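Local coordinates for putative secreted endoglycosylceramidase (Rhodococcus hoagii, PDB 6JYZ), which probably hydrolyses glycosidic bonds of glycolipids, acting as a secreted endogalactosylceramidase of glycoside hydrolase family 5, at residues L259-P264 / L286-P291; L25-G30 / G322-T327; Y217-E222 / R239-A244; V81-I86 / V121-Q126; D274-R279 / V315-W320. All blocks are in the same frame, centred on the assembly; numbering follows the deposited sequence.

Contact 1 (L259-P264 / L286-P291); sequences LVIFEP and LVVFSP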
# COMPACT_ATOMS: atom_id res chain seq x y z
N LEU A 259 14.17 -1.70 -0.51
CA LEU A 259 13.65 -0.38 -0.05
C LEU A 259 12.88 -0.51 1.25
O LEU A 259 12.28 -1.55 1.54
CB LEU A 259 12.69 0.17 -1.12
CG LEU A 259 13.28 0.52 -2.45
CD1 LEU A 259 12.36 1.24 -3.42
CD2 LEU A 259 14.75 0.58 -2.66
N VAL A 260 12.94 0.58 2.00
CA VAL A 260 12.20 0.65 3.27
C VAL A 260 11.12 1.69 3.07
O VAL A 260 11.44 2.87 2.91
CB VAL A 260 13.13 0.99 4.41
CG1 VAL A 260 12.24 1.36 5.61
CG2 VAL A 260 13.96 -0.27 4.73
N ILE A 261 9.86 1.26 3.11
CA ILE A 261 8.74 2.15 2.88
C ILE A 261 8.20 2.46 4.28
O ILE A 261 7.87 1.56 5.06
CB ILE A 261 7.72 1.41 2.02
CG1 ILE A 261 8.33 1.28 0.60
CG2 ILE A 261 6.39 2.14 1.95
CD1 ILE A 261 7.61 0.23 -0.27
N PHE A 262 8.17 3.75 4.62
CA PHE A 262 7.77 4.15 5.98
C PHE A 262 6.69 5.20 5.88
O PHE A 262 6.61 5.98 4.92
CB PHE A 262 8.96 4.66 6.80
CG PHE A 262 9.43 6.01 6.37
CD1 PHE A 262 10.31 6.20 5.31
CD2 PHE A 262 9.01 7.17 7.06
CE1 PHE A 262 10.67 7.49 4.92
CE2 PHE A 262 9.39 8.42 6.66
CZ PHE A 262 10.23 8.60 5.59
N GLU A 263 5.84 5.21 6.93
CA GLU A 263 4.61 6.00 6.89
C GLU A 263 4.61 7.05 7.99
O GLU A 263 5.14 6.82 9.10
CB GLU A 263 3.40 5.10 7.05
CG GLU A 263 3.29 4.11 5.87
CD GLU A 263 2.08 3.26 6.02
OE1 GLU A 263 1.02 3.71 6.45
OE2 GLU A 263 2.17 2.01 5.70
N PRO A 264 3.89 8.16 7.84
CA PRO A 264 3.53 8.97 9.01
C PRO A 264 2.45 8.20 9.77
O PRO A 264 1.98 7.13 9.36
CB PRO A 264 2.91 10.20 8.30
CG PRO A 264 2.18 9.61 7.11
CD PRO A 264 3.13 8.51 6.62
N LEU A 286 17.81 4.10 1.25
CA LEU A 286 16.75 3.45 0.50
C LEU A 286 15.38 3.62 1.14
O LEU A 286 14.46 2.87 0.79
CB LEU A 286 17.07 1.95 0.30
CG LEU A 286 18.43 1.69 -0.33
CD1 LEU A 286 18.65 0.18 -0.50
CD2 LEU A 286 18.56 2.38 -1.67
N VAL A 287 15.23 4.64 1.99
CA VAL A 287 13.87 4.86 2.51
C VAL A 287 13.00 5.58 1.49
O VAL A 287 13.46 6.35 0.64
CB VAL A 287 13.91 5.68 3.83
CG1 VAL A 287 14.64 4.90 4.93
CG2 VAL A 287 14.46 7.11 3.66
N VAL A 288 11.69 5.33 1.60
CA VAL A 288 10.65 5.87 0.72
C VAL A 288 9.50 6.34 1.61
O VAL A 288 9.00 5.53 2.42
CB VAL A 288 10.19 4.78 -0.26
CG1 VAL A 288 8.95 5.26 -1.02
CG2 VAL A 288 11.33 4.34 -1.20
N PHE A 289 9.11 7.61 1.49
CA PHE A 289 8.03 8.14 2.31
C PHE A 289 6.67 7.81 1.70
O PHE A 289 6.45 8.00 0.49
CB PHE A 289 8.22 9.66 2.39
CG PHE A 289 7.20 10.35 3.28
CD1 PHE A 289 6.95 9.89 4.57
CD2 PHE A 289 6.44 11.42 2.81
CE1 PHE A 289 5.98 10.52 5.38
CE2 PHE A 289 5.49 12.03 3.65
CZ PHE A 289 5.26 11.57 4.89
N SER A 290 5.77 7.23 2.49
CA SER A 290 4.54 6.65 1.98
C SER A 290 3.32 7.08 2.81
O SER A 290 2.66 6.24 3.43
CB SER A 290 4.71 5.15 1.94
OG SER A 290 3.66 4.54 1.22
N PRO A 291 2.95 8.36 2.80
CA PRO A 291 1.65 8.80 3.33
C PRO A 291 0.55 8.29 2.42
O PRO A 291 0.77 7.96 1.24
CB PRO A 291 1.76 10.33 3.25
CG PRO A 291 2.59 10.55 1.99
CD PRO A 291 3.64 9.44 2.06
O HOH W 1 0.75 6.29 5.40

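Contact 2 (L25-G30 / G322-T327); sequences LTVEDG and GAPLWT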
# COMPACT_ATOMS: atom_id res chain seq x y z
N LEU A 25 15.38 -3.07 -7.66
CA LEU A 25 15.08 -1.66 -7.47
C LEU A 25 15.94 -1.04 -6.38
O LEU A 25 16.22 -1.68 -5.34
CB LEU A 25 13.61 -1.47 -7.08
CG LEU A 25 12.68 -1.99 -8.16
CD1 LEU A 25 11.21 -1.77 -7.76
CD2 LEU A 25 12.98 -1.38 -9.51
N THR A 26 16.25 0.22 -6.53
CA THR A 26 17.06 1.04 -5.64
C THR A 26 16.46 2.44 -5.63
O THR A 26 15.36 2.68 -6.17
CB THR A 26 18.52 0.99 -6.15
OG1 THR A 26 19.37 1.62 -5.18
CG2 THR A 26 18.74 1.67 -7.49
N VAL A 27 17.14 3.35 -4.93
CA VAL A 27 16.76 4.75 -4.88
C VAL A 27 17.96 5.56 -5.33
O VAL A 27 19.08 5.31 -4.84
CB VAL A 27 16.32 5.14 -3.46
CG1 VAL A 27 16.17 6.67 -3.35
CG2 VAL A 27 15.05 4.44 -3.04
N GLU A 28 17.73 6.54 -6.20
CA GLU A 28 18.80 7.47 -6.48
C GLU A 28 18.13 8.82 -6.73
O GLU A 28 17.18 8.90 -7.51
CB GLU A 28 19.61 7.02 -7.68
CG GLU A 28 20.80 7.94 -7.87
CD GLU A 28 21.64 7.42 -9.00
OE1 GLU A 28 21.09 7.29 -10.10
OE2 GLU A 28 22.82 7.08 -8.75
N ASP A 29 18.68 9.88 -6.07
CA ASP A 29 18.32 11.24 -6.40
C ASP A 29 16.83 11.43 -6.25
O ASP A 29 16.17 12.09 -7.07
CB ASP A 29 18.75 11.58 -7.82
CG ASP A 29 20.28 11.69 -7.90
OD1 ASP A 29 20.92 11.98 -6.86
OD2 ASP A 29 20.80 11.41 -8.99
N GLY A 30 16.29 10.88 -5.17
CA GLY A 30 14.92 11.16 -4.84
C GLY A 30 13.91 10.34 -5.63
O GLY A 30 12.71 10.59 -5.56
N GLY A 322 14.66 13.76 1.72
CA GLY A 322 15.52 13.44 0.56
C GLY A 322 15.11 12.12 -0.09
O GLY A 322 15.95 11.51 -0.76
N ALA A 323 13.86 11.72 0.07
CA ALA A 323 13.43 10.37 -0.30
C ALA A 323 12.39 10.42 -1.40
O ALA A 323 11.62 11.38 -1.50
CB ALA A 323 12.80 9.73 0.92
N PRO A 324 12.19 9.33 -2.16
CA PRO A 324 11.03 9.29 -3.03
C PRO A 324 9.73 9.26 -2.25
O PRO A 324 9.68 8.83 -1.09
CB PRO A 324 11.20 7.91 -3.75
CG PRO A 324 12.69 7.59 -3.61
CD PRO A 324 13.08 8.15 -2.22
N LEU A 325 8.69 9.70 -2.92
CA LEU A 325 7.30 9.60 -2.48
C LEU A 325 6.63 8.45 -3.23
O LEU A 325 6.67 8.42 -4.46
CB LEU A 325 6.57 10.91 -2.76
CG LEU A 325 5.08 10.90 -2.50
CD1 LEU A 325 4.77 10.67 -1.03
CD2 LEU A 325 4.47 12.27 -2.90
N TRP A 326 6.00 7.54 -2.51
CA TRP A 326 5.23 6.45 -3.14
C TRP A 326 4.03 6.24 -2.23
O TRP A 326 4.26 5.92 -1.06
CB TRP A 326 6.07 5.17 -3.21
CG TRP A 326 5.31 4.03 -3.82
CD1 TRP A 326 5.12 3.81 -5.15
CD2 TRP A 326 4.60 2.99 -3.13
NE1 TRP A 326 4.34 2.70 -5.33
CE2 TRP A 326 4.03 2.15 -4.12
CE3 TRP A 326 4.46 2.63 -1.79
CZ2 TRP A 326 3.28 1.03 -3.79
CZ3 TRP A 326 3.73 1.52 -1.43
CH2 TRP A 326 3.13 0.73 -2.44
N THR A 327 2.81 6.50 -2.69
CA THR A 327 1.67 6.49 -1.74
C THR A 327 1.07 5.10 -1.66
O THR A 327 0.50 4.58 -2.62
CB THR A 327 0.64 7.56 -2.12
OG1 THR A 327 -0.40 7.46 -1.13
CG2 THR A 327 0.04 7.46 -3.50
O HOH W 2 16.97 9.85 -2.62

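Contact 3 (Y217-E222 / R239-A244); sequences YDLLNE and RFYQRA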
# COMPACT_ATOMS: atom_id res chain seq x y z
N TYR A 217 9.83 -3.10 2.03
CA TYR A 217 9.11 -3.46 3.24
C TYR A 217 8.39 -2.22 3.75
O TYR A 217 9.08 -1.23 4.08
CB TYR A 217 10.11 -3.89 4.33
CG TYR A 217 11.21 -4.78 3.82
CD1 TYR A 217 10.97 -6.04 3.37
CD2 TYR A 217 12.49 -4.26 3.80
CE1 TYR A 217 12.07 -6.85 2.89
CE2 TYR A 217 13.57 -5.00 3.34
CZ TYR A 217 13.32 -6.29 2.94
OH TYR A 217 14.41 -7.04 2.50
N ASP A 218 7.07 -2.25 3.82
CA ASP A 218 6.27 -1.17 4.41
C ASP A 218 6.12 -1.57 5.88
O ASP A 218 5.37 -2.48 6.24
CB ASP A 218 4.95 -1.02 3.62
CG ASP A 218 4.11 0.19 4.00
OD1 ASP A 218 4.34 0.85 5.05
OD2 ASP A 218 3.17 0.43 3.23
N LEU A 219 6.92 -0.88 6.73
CA LEU A 219 7.22 -1.39 8.05
C LEU A 219 6.03 -1.58 8.96
O LEU A 219 5.95 -2.55 9.71
CB LEU A 219 8.25 -0.50 8.73
CG LEU A 219 9.57 -0.41 7.98
CD1 LEU A 219 10.50 0.59 8.73
CD2 LEU A 219 10.25 -1.78 7.91
N LEU A 220 5.07 -0.63 8.90
CA LEU A 220 3.81 -0.84 9.62
C LEU A 220 2.76 0.05 8.98
O LEU A 220 3.00 1.30 8.84
CB LEU A 220 3.96 -0.50 11.11
CG LEU A 220 2.73 -0.75 11.98
CD1 LEU A 220 2.31 -2.22 11.95
CD2 LEU A 220 3.02 -0.30 13.39
N ASN A 221 1.64 -0.52 8.61
CA ASN A 221 0.58 0.30 8.01
C ASN A 221 0.01 1.24 9.05
O ASN A 221 -0.25 0.82 10.21
CB ASN A 221 -0.55 -0.62 7.60
CG ASN A 221 -1.70 0.17 7.02
OD1 ASN A 221 -1.54 0.82 5.97
ND2 ASN A 221 -2.87 0.13 7.62
N GLU A 222 -0.24 2.49 8.65
CA GLU A 222 -0.96 3.54 9.42
C GLU A 222 -0.72 3.41 10.91
O GLU A 222 -1.69 3.28 11.71
CB GLU A 222 -2.44 3.51 9.08
CG GLU A 222 -2.67 3.85 7.62
CD GLU A 222 -4.10 4.13 7.23
OE1 GLU A 222 -5.00 3.76 7.99
OE2 GLU A 222 -4.34 4.63 6.08
N ARG A 239 11.19 5.78 16.16
CA ARG A 239 12.08 4.93 16.96
C ARG A 239 11.86 3.47 16.61
O ARG A 239 12.84 2.70 16.47
CB ARG A 239 11.80 5.14 18.44
CG ARG A 239 12.86 4.54 19.34
CD ARG A 239 12.48 4.67 20.83
NE ARG A 239 12.34 6.07 21.24
CZ ARG A 239 13.35 6.82 21.70
NH1 ARG A 239 14.59 6.36 21.69
NH2 ARG A 239 13.12 8.06 22.07
N PHE A 240 10.63 3.05 16.38
CA PHE A 240 10.34 1.71 15.93
C PHE A 240 10.92 1.50 14.52
O PHE A 240 11.57 0.46 14.27
CB PHE A 240 8.83 1.46 15.92
CG PHE A 240 8.43 0.31 15.02
CD1 PHE A 240 8.86 -0.99 15.32
CD2 PHE A 240 7.70 0.51 13.87
CE1 PHE A 240 8.51 -2.11 14.50
CE2 PHE A 240 7.39 -0.56 13.04
CZ PHE A 240 7.78 -1.85 13.33
N TYR A 241 10.73 2.42 13.60
CA TYR A 241 11.28 2.22 12.27
C TYR A 241 12.80 2.03 12.34
O TYR A 241 13.33 1.17 11.62
CB TYR A 241 10.98 3.39 11.36
CG TYR A 241 9.53 3.62 11.01
CD1 TYR A 241 8.60 2.60 10.98
CD2 TYR A 241 9.08 4.89 10.67
CE1 TYR A 241 7.26 2.83 10.65
CE2 TYR A 241 7.78 5.16 10.28
CZ TYR A 241 6.89 4.13 10.25
OH TYR A 241 5.59 4.30 9.87
N GLN A 242 13.49 2.82 13.16
CA GLN A 242 14.95 2.68 13.23
C GLN A 242 15.31 1.30 13.71
O GLN A 242 16.25 0.68 13.16
CB GLN A 242 15.46 3.79 14.15
CG GLN A 242 16.99 3.70 14.32
CD GLN A 242 17.47 4.83 15.20
OE1 GLN A 242 17.08 4.90 16.36
NE2 GLN A 242 18.28 5.68 14.59
N ARG A 243 14.64 0.78 14.72
CA ARG A 243 14.93 -0.59 15.20
C ARG A 243 14.63 -1.61 14.11
O ARG A 243 15.45 -2.54 13.92
CB ARG A 243 14.06 -0.89 16.42
CG ARG A 243 14.49 -0.22 17.70
CD ARG A 243 13.61 -0.69 18.86
NE ARG A 243 13.80 -2.13 19.21
CZ ARG A 243 13.20 -2.82 20.28
NH1 ARG A 243 12.30 -2.22 21.02
NH2 ARG A 243 13.53 -4.07 20.61
N ALA A 244 13.52 -1.49 13.41
CA ALA A 244 13.18 -2.48 12.39
C ALA A 244 14.17 -2.41 11.24
O ALA A 244 14.60 -3.48 10.76
CB ALA A 244 11.79 -2.19 11.87
O HOH W 3 5.44 2.04 7.49

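Contact 4 (V81-I86 / V121-Q126); sequences VVRLNI and VLDMHQ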
# COMPACT_ATOMS: atom_id res chain seq x y z
N VAL A 81 2.81 -3.17 -9.68
CA VAL A 81 3.16 -3.38 -8.27
C VAL A 81 1.88 -3.83 -7.58
O VAL A 81 0.77 -3.53 -7.96
CB VAL A 81 3.71 -2.08 -7.62
CG1 VAL A 81 2.62 -1.03 -7.40
CG2 VAL A 81 4.44 -2.36 -6.32
N VAL A 82 2.11 -4.55 -6.48
CA VAL A 82 1.06 -4.89 -5.53
C VAL A 82 1.57 -4.55 -4.12
O VAL A 82 2.73 -4.78 -3.81
CB VAL A 82 0.70 -6.37 -5.60
CG1 VAL A 82 1.89 -7.26 -5.42
CG2 VAL A 82 -0.31 -6.77 -4.56
N ARG A 83 0.70 -3.94 -3.34
CA ARG A 83 0.95 -3.79 -1.90
C ARG A 83 0.22 -4.96 -1.23
O ARG A 83 -0.99 -4.99 -1.15
CB ARG A 83 0.51 -2.40 -1.42
CG ARG A 83 0.85 -2.20 0.08
CD ARG A 83 0.66 -0.74 0.43
NE ARG A 83 0.86 -0.44 1.84
CZ ARG A 83 -0.10 -0.11 2.71
NH1 ARG A 83 -1.40 -0.25 2.44
NH2 ARG A 83 0.30 0.38 3.90
N LEU A 84 1.04 -5.94 -0.83
CA LEU A 84 0.51 -7.20 -0.30
C LEU A 84 0.33 -7.05 1.21
O LEU A 84 1.33 -6.90 1.94
CB LEU A 84 1.49 -8.32 -0.69
CG LEU A 84 0.95 -9.71 -0.40
CD1 LEU A 84 -0.17 -10.12 -1.37
CD2 LEU A 84 2.10 -10.69 -0.50
N ASN A 85 -0.92 -7.01 1.63
CA ASN A 85 -1.22 -6.72 3.04
C ASN A 85 -1.10 -8.03 3.83
O ASN A 85 -2.00 -8.88 3.73
CB ASN A 85 -2.64 -6.15 3.14
CG ASN A 85 -2.99 -5.09 2.11
OD1 ASN A 85 -4.05 -5.23 1.46
ND2 ASN A 85 -2.21 -4.03 1.98
N ILE A 86 -0.05 -8.13 4.62
CA ILE A 86 0.22 -9.34 5.40
C ILE A 86 0.08 -9.04 6.88
O ILE A 86 -0.01 -7.87 7.30
CB ILE A 86 1.59 -9.92 5.08
CG1 ILE A 86 2.72 -8.99 5.48
CG2 ILE A 86 1.69 -10.30 3.57
CD1 ILE A 86 4.13 -9.59 5.37
N VAL A 121 5.35 -5.03 -2.76
CA VAL A 121 5.66 -4.38 -1.50
C VAL A 121 5.06 -5.25 -0.41
O VAL A 121 3.85 -5.53 -0.42
CB VAL A 121 5.07 -2.96 -1.46
CG1 VAL A 121 5.16 -2.39 -0.04
CG2 VAL A 121 5.73 -2.05 -2.46
N LEU A 122 5.90 -5.69 0.54
CA LEU A 122 5.40 -6.43 1.70
C LEU A 122 4.96 -5.43 2.77
O LEU A 122 5.81 -4.72 3.30
CB LEU A 122 6.50 -7.34 2.25
CG LEU A 122 6.98 -8.43 1.25
CD1 LEU A 122 8.15 -9.15 1.89
CD2 LEU A 122 5.85 -9.38 0.95
N ASP A 123 3.67 -5.41 3.05
CA ASP A 123 3.12 -4.44 3.99
C ASP A 123 2.65 -5.14 5.26
O ASP A 123 1.73 -5.93 5.20
CB ASP A 123 1.95 -3.72 3.30
CG ASP A 123 0.95 -3.08 4.23
OD1 ASP A 123 1.29 -2.62 5.31
OD2 ASP A 123 -0.26 -3.12 3.85
N MET A 124 3.31 -4.80 6.37
CA MET A 124 2.89 -5.34 7.67
C MET A 124 1.64 -4.57 8.06
O MET A 124 1.74 -3.45 8.62
CB MET A 124 4.03 -5.16 8.66
CG MET A 124 3.84 -5.95 9.96
SD MET A 124 4.00 -7.77 9.73
CE MET A 124 5.73 -7.92 9.35
N HIS A 125 0.49 -5.10 7.72
CA HIS A 125 -0.74 -4.35 7.74
C HIS A 125 -1.43 -4.49 9.07
O HIS A 125 -1.39 -5.51 9.76
CB HIS A 125 -1.68 -4.84 6.63
CG HIS A 125 -2.66 -3.78 6.17
ND1 HIS A 125 -3.97 -3.59 6.56
CD2 HIS A 125 -2.32 -2.78 5.31
CE1 HIS A 125 -4.38 -2.46 5.88
NE2 HIS A 125 -3.41 -2.00 5.16
N GLN A 126 -2.20 -3.48 9.45
CA GLN A 126 -3.07 -3.52 10.65
C GLN A 126 -4.12 -2.45 10.45
O GLN A 126 -3.88 -1.44 9.77
CB GLN A 126 -2.26 -3.27 11.94
CG GLN A 126 -1.63 -1.87 12.05
CD GLN A 126 -2.57 -0.76 12.46
OE1 GLN A 126 -2.36 0.45 12.07
NE2 GLN A 126 -3.55 -1.05 13.21

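Contact 5 (D274-R279 / V315-W320); sequences DALPPR and VAAADW. With IPA (isopropyl alcohol), chain D.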
# COMPACT_ATOMS: atom_id res chain seq x y z
N ASP A 274 0.58 15.69 8.76
CA ASP A 274 0.83 15.20 10.12
C ASP A 274 2.23 15.66 10.48
O ASP A 274 2.98 16.15 9.63
CB ASP A 274 0.79 13.67 10.12
CG ASP A 274 0.67 13.02 11.43
OD1 ASP A 274 0.64 13.66 12.49
OD2 ASP A 274 0.55 11.75 11.33
N ALA A 275 2.57 15.55 11.75
CA ALA A 275 3.97 15.60 12.20
C ALA A 275 4.70 14.45 11.52
O ALA A 275 4.11 13.43 11.16
CB ALA A 275 4.03 15.44 13.70
N LEU A 276 5.97 14.63 11.27
CA LEU A 276 6.80 13.69 10.52
C LEU A 276 7.73 12.92 11.46
O LEU A 276 8.43 13.54 12.28
CB LEU A 276 7.62 14.42 9.46
CG LEU A 276 6.82 15.07 8.36
CD1 LEU A 276 7.67 15.79 7.37
CD2 LEU A 276 5.94 14.04 7.60
N PRO A 277 7.83 11.59 11.36
CA PRO A 277 8.88 10.86 12.06
C PRO A 277 10.25 11.50 11.85
O PRO A 277 10.64 11.77 10.71
CB PRO A 277 8.81 9.43 11.45
CG PRO A 277 7.32 9.33 11.09
CD PRO A 277 7.01 10.71 10.53
N PRO A 278 11.01 11.83 12.90
CA PRO A 278 12.25 12.59 12.70
C PRO A 278 13.20 11.87 11.77
O PRO A 278 13.36 10.66 11.79
CB PRO A 278 12.77 12.69 14.13
CG PRO A 278 11.50 12.72 14.99
CD PRO A 278 10.56 11.76 14.32
N ARG A 279 13.84 12.69 10.93
CA ARG A 279 14.75 12.22 9.89
C ARG A 279 15.85 11.35 10.41
O ARG A 279 16.26 10.41 9.68
CB ARG A 279 15.58 13.41 9.31
CG ARG A 279 14.74 14.31 8.46
CD ARG A 279 15.63 15.26 7.64
NE ARG A 279 16.46 16.32 8.18
CZ ARG A 279 16.76 17.37 7.41
NH1 ARG A 279 16.34 17.41 6.16
NH2 ARG A 279 17.49 18.37 7.88
N VAL A 315 4.81 15.81 -1.25
CA VAL A 315 6.04 15.98 -2.02
C VAL A 315 7.04 16.81 -1.20
O VAL A 315 8.23 16.50 -1.15
CB VAL A 315 5.72 16.67 -3.37
CG1 VAL A 315 6.97 17.22 -4.07
CG2 VAL A 315 4.98 15.73 -4.29
N ALA A 316 6.56 17.86 -0.51
CA ALA A 316 7.48 18.65 0.31
C ALA A 316 8.02 17.84 1.48
O ALA A 316 9.20 17.93 1.84
CB ALA A 316 6.78 19.90 0.84
N ALA A 317 7.18 17.00 2.08
CA ALA A 317 7.63 16.13 3.19
C ALA A 317 8.69 15.14 2.69
O ALA A 317 9.72 14.94 3.30
CB ALA A 317 6.43 15.41 3.79
N ALA A 318 8.42 14.49 1.51
CA ALA A 318 9.39 13.53 0.98
C ALA A 318 10.70 14.23 0.67
O ALA A 318 11.79 13.68 0.93
CB ALA A 318 8.83 12.88 -0.29
N ASP A 319 10.64 15.45 0.18
CA ASP A 319 11.87 16.20 -0.10
C ASP A 319 12.65 16.53 1.16
O ASP A 319 13.88 16.51 1.15
CB ASP A 319 11.50 17.45 -0.89
CG ASP A 319 12.68 18.38 -1.09
OD1 ASP A 319 13.52 18.00 -1.95
OD2 ASP A 319 12.78 19.38 -0.34
N TRP A 320 11.96 16.75 2.28
CA TRP A 320 12.65 16.95 3.54
C TRP A 320 13.48 15.73 3.93
O TRP A 320 14.58 15.83 4.49
CB TRP A 320 11.64 17.34 4.62
CG TRP A 320 12.23 17.53 6.00
CD1 TRP A 320 13.04 18.59 6.36
CD2 TRP A 320 11.94 16.76 7.15
NE1 TRP A 320 13.26 18.48 7.72
CE2 TRP A 320 12.66 17.34 8.21
CE3 TRP A 320 11.26 15.55 7.38
CZ2 TRP A 320 12.64 16.86 9.53
CZ3 TRP A 320 11.21 15.07 8.68
CH2 TRP A 320 11.88 15.72 9.74
C1 IPA D . 4.56 19.21 8.44
C2 IPA D . 3.60 18.93 7.37
C3 IPA D . 3.80 19.87 6.22
O2 IPA D . 3.98 17.68 6.81

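Contact 1 (L259-P264 / L286-P291)
F262 and F289 are paired on neighbouring parallel strands, and the F262 ring lies against the partner strand. With CG between the backbone N and the carbonyl carbon (chi1 73°), the ring swings from CB over residues 287-289. CG only skirts V288 O; CD1 lies 3.2 Å from V288 O, CE1 rests 3.9 Å from V287 CB, CE2 meets F289 CD1 at 3.5 Å, and the tip, CZ, touches F289 CD1 and CB. F289 CA sits over one face of the F262 ring, a CH-pi contact, while the ring planes incline at 43°. Cut back to an alanine, F262 would probably leave V287 CB and F289 CD1 without cover and the F289 ring freer to turn. The backbones are laced by alternating bonds, including F262 N to V288 O and S290 N to F262 O, both 2.9 Å. Branched I261 and V288 share the other face, where I261 CG2 presses tightly on S290 CB at 3.4 Å. E263 OE1 and S290 O share a water, and E222 N binds E263 OE1. The pair belongs to a family 5 beta/alpha barrel: strand 214-218 flanks 259-262, helix 230-251 covers V260 and F262, and helix 307-321 covers F289.

Contact 2 (L25-G30 / G322-T327)
G322 closes helix 307-321 with a Schellman motif, and facing it across this contact is G30, in the tight turn of the hairpin formed by strands 25-28 and 31-34. D29 and G30 have the backbone angles of a type I' turn, in which a CB on G30 would jam against the carbonyl oxygen of D29; glycine is therefore the natural occupant. G322 likewise has the positive phi of a helix terminator, and A323 N reaches back to A318 O. A water joins the two turns, accepting from G30 N at 2.8 Å and donating to G322 O at 2.7 Å. Next to this bridge the contact becomes apolar. V27 has CG1 anti to the backbone N (chi1 169°), which aims that methyl at the CG-CD edge of the proline, 3.6 Å from P324 CG; V27 CG2 touches the same carbon from farther off. P324 CA approaches G30 O at 3.3 Å in a CH...O contact. A serine in place of P324 would probably leave V27 CG1 facing a gap and free the chain after the helix to flex. V27 also packs on L259 and L286, and L25 on Y119, so the hairpin lies against the starts of three barrel strands, 119-124, 259-262 and 287-289, while the segment after G322 passes F289 and leads into strand 326-330.

Contact 3 (Y217-E222 / R239-A244)
L219 and Y241 both turn CG anti to the carbonyl carbon, with chi1 of -61° and -66°, and this brings the leucine methyl and the tyrosine ring together. L219 CD1 lies 3.6 Å from Y241 CD1, with the leucine CB following along the same side of the ring, so that a branched chain crosses the aromatic obliquely. The other leucine methyl, CD2, meets A244 CB at 4.3 Å; alanine suits this point on the helix because its small side chain leaves room for the leucine branch. F240 takes a different rotamer, CG anti to the backbone N (chi1 159°): its CE2 is 3.9 Å from L220 CB, met obliquely, while L219 O sits near the ring plane, at its edge. That carbonyl is not left to the ring alone, since it accepts from W201 NE1.

The polar end of the tyrosine works differently. Y241 OH binds E263 O, and a water donates to Y241 OH at 3.3 Å. The same water accepts from L220 N at 3.0 Å and lies 2.9 Å from D218 OD1, tying the loop after the strand to the tyrosine. A tyrosine fits here because its ring packs on leucine while its hydroxyl reaches polar groups.

Strand 214-218 thus leads into a loop that packs on helix 230-251, as in a family 5 beta/alpha barrel, where the Asn-Glu-Pro sequence at this strand end, here N221, E222 and P223, usually marks the active-site side.

Contact 4 (V81-I86 / V121-Q126)
V121 N donates to V82 O at 2.8 Å in a nearly straight bond (169°), starting a parallel ladder. L84 N takes V121 O, D123 N takes L84 O, I86 N takes D123 O, and H125 N closes the series on I86 O at 2.8 Å. R83, N85, V121 and D123 lie on one face. The R83 chain, CG anti to the backbone N (chi1 -177°) and extended to NE, lays its guanidinium against the D123 carboxylate, planes 10° apart. The attraction is one of charge, no N-H pointing at D123 OD2; N85 ND2 donates to D123 OD2 at 2.9 Å, though the place of that oxygen is doubtful. The R83 N-H groups bind outside the pair: NE on D218, NH1 on E329 and N46, NH2 on E263 and N221. R83 NH1 lies at the edge of the H125 ring, 3.8 Å from H125 NE2, and N85 CG sits over one face, toward its rim. Arginine fits because its several donors can serve acids and amide oxygens together. The opposite face is greasy, with L84 CD2 4.2 Å from L122 CD2. Strands 38-47 and 214-218 flank the pair, and helices 100-115 and 193-206 cover L84, L122, I86 and M124.

Contact 5 (D274-R279 / V315-W320)
R279 lies over W320, the flexible arm of one segment spread on the broad indole of the other. R279 CG sits above the six-membered ring, 3.4 Å from its centroid, and the chain then bends at chi3 (-67°), which lays the guanidinium flat on the indole, planes 8° apart. R279 CZ is off-centre over the five-membered ring, a cation-pi contact, and R279 NH1 donates to W320 O at 2.9 Å, in the carbonyl plane and in its own guanidinium plane. One tryptophan thus offers both a ring and a backbone acceptor to the same arginine. Beside the indole, L276 CD1 touches W320 CE3 at 3.6 Å and A317 CB at 3.8 Å; the small alanine one helical turn earlier makes room for the leucine. P277 O lies at the ring edge, and it is positioned by the hydroxyl of Y321, which binds it. Farther out, D274 OD2 holds S265 OG, and an isopropanol, probably from crystallisation, binds D274 O weakly. Both R279 and W320 are exposed, so a flat cation on a ring can suit a place facing solvent. Because W320 O lies near the carboxyl end of helix 307-321, the arginine charge probably complements the negative end of the helix dipole.

Contacts 1 and 4 are buried pairs of parallel strands in the same barrel wall, but one shields its strands with phenylalanines while the other gathers arginine and acids toward the interior. Contact 3, also buried, is a loop-to-helix packing; E263 of contact 1 is met by side chains of both contacts 3 and 4, so the three converge there. Contacts 2 and 5 lie farther out, use water, proline and an exposed cation-pi pair, and both adjoin strand 287-289 and its continuation. Contact 5 uses the last turns of helix 307-321, and contact 2 begins where that helix ends. Contact 4 is nearest the chain centre, about 22 Å from contact 5, centre to centre.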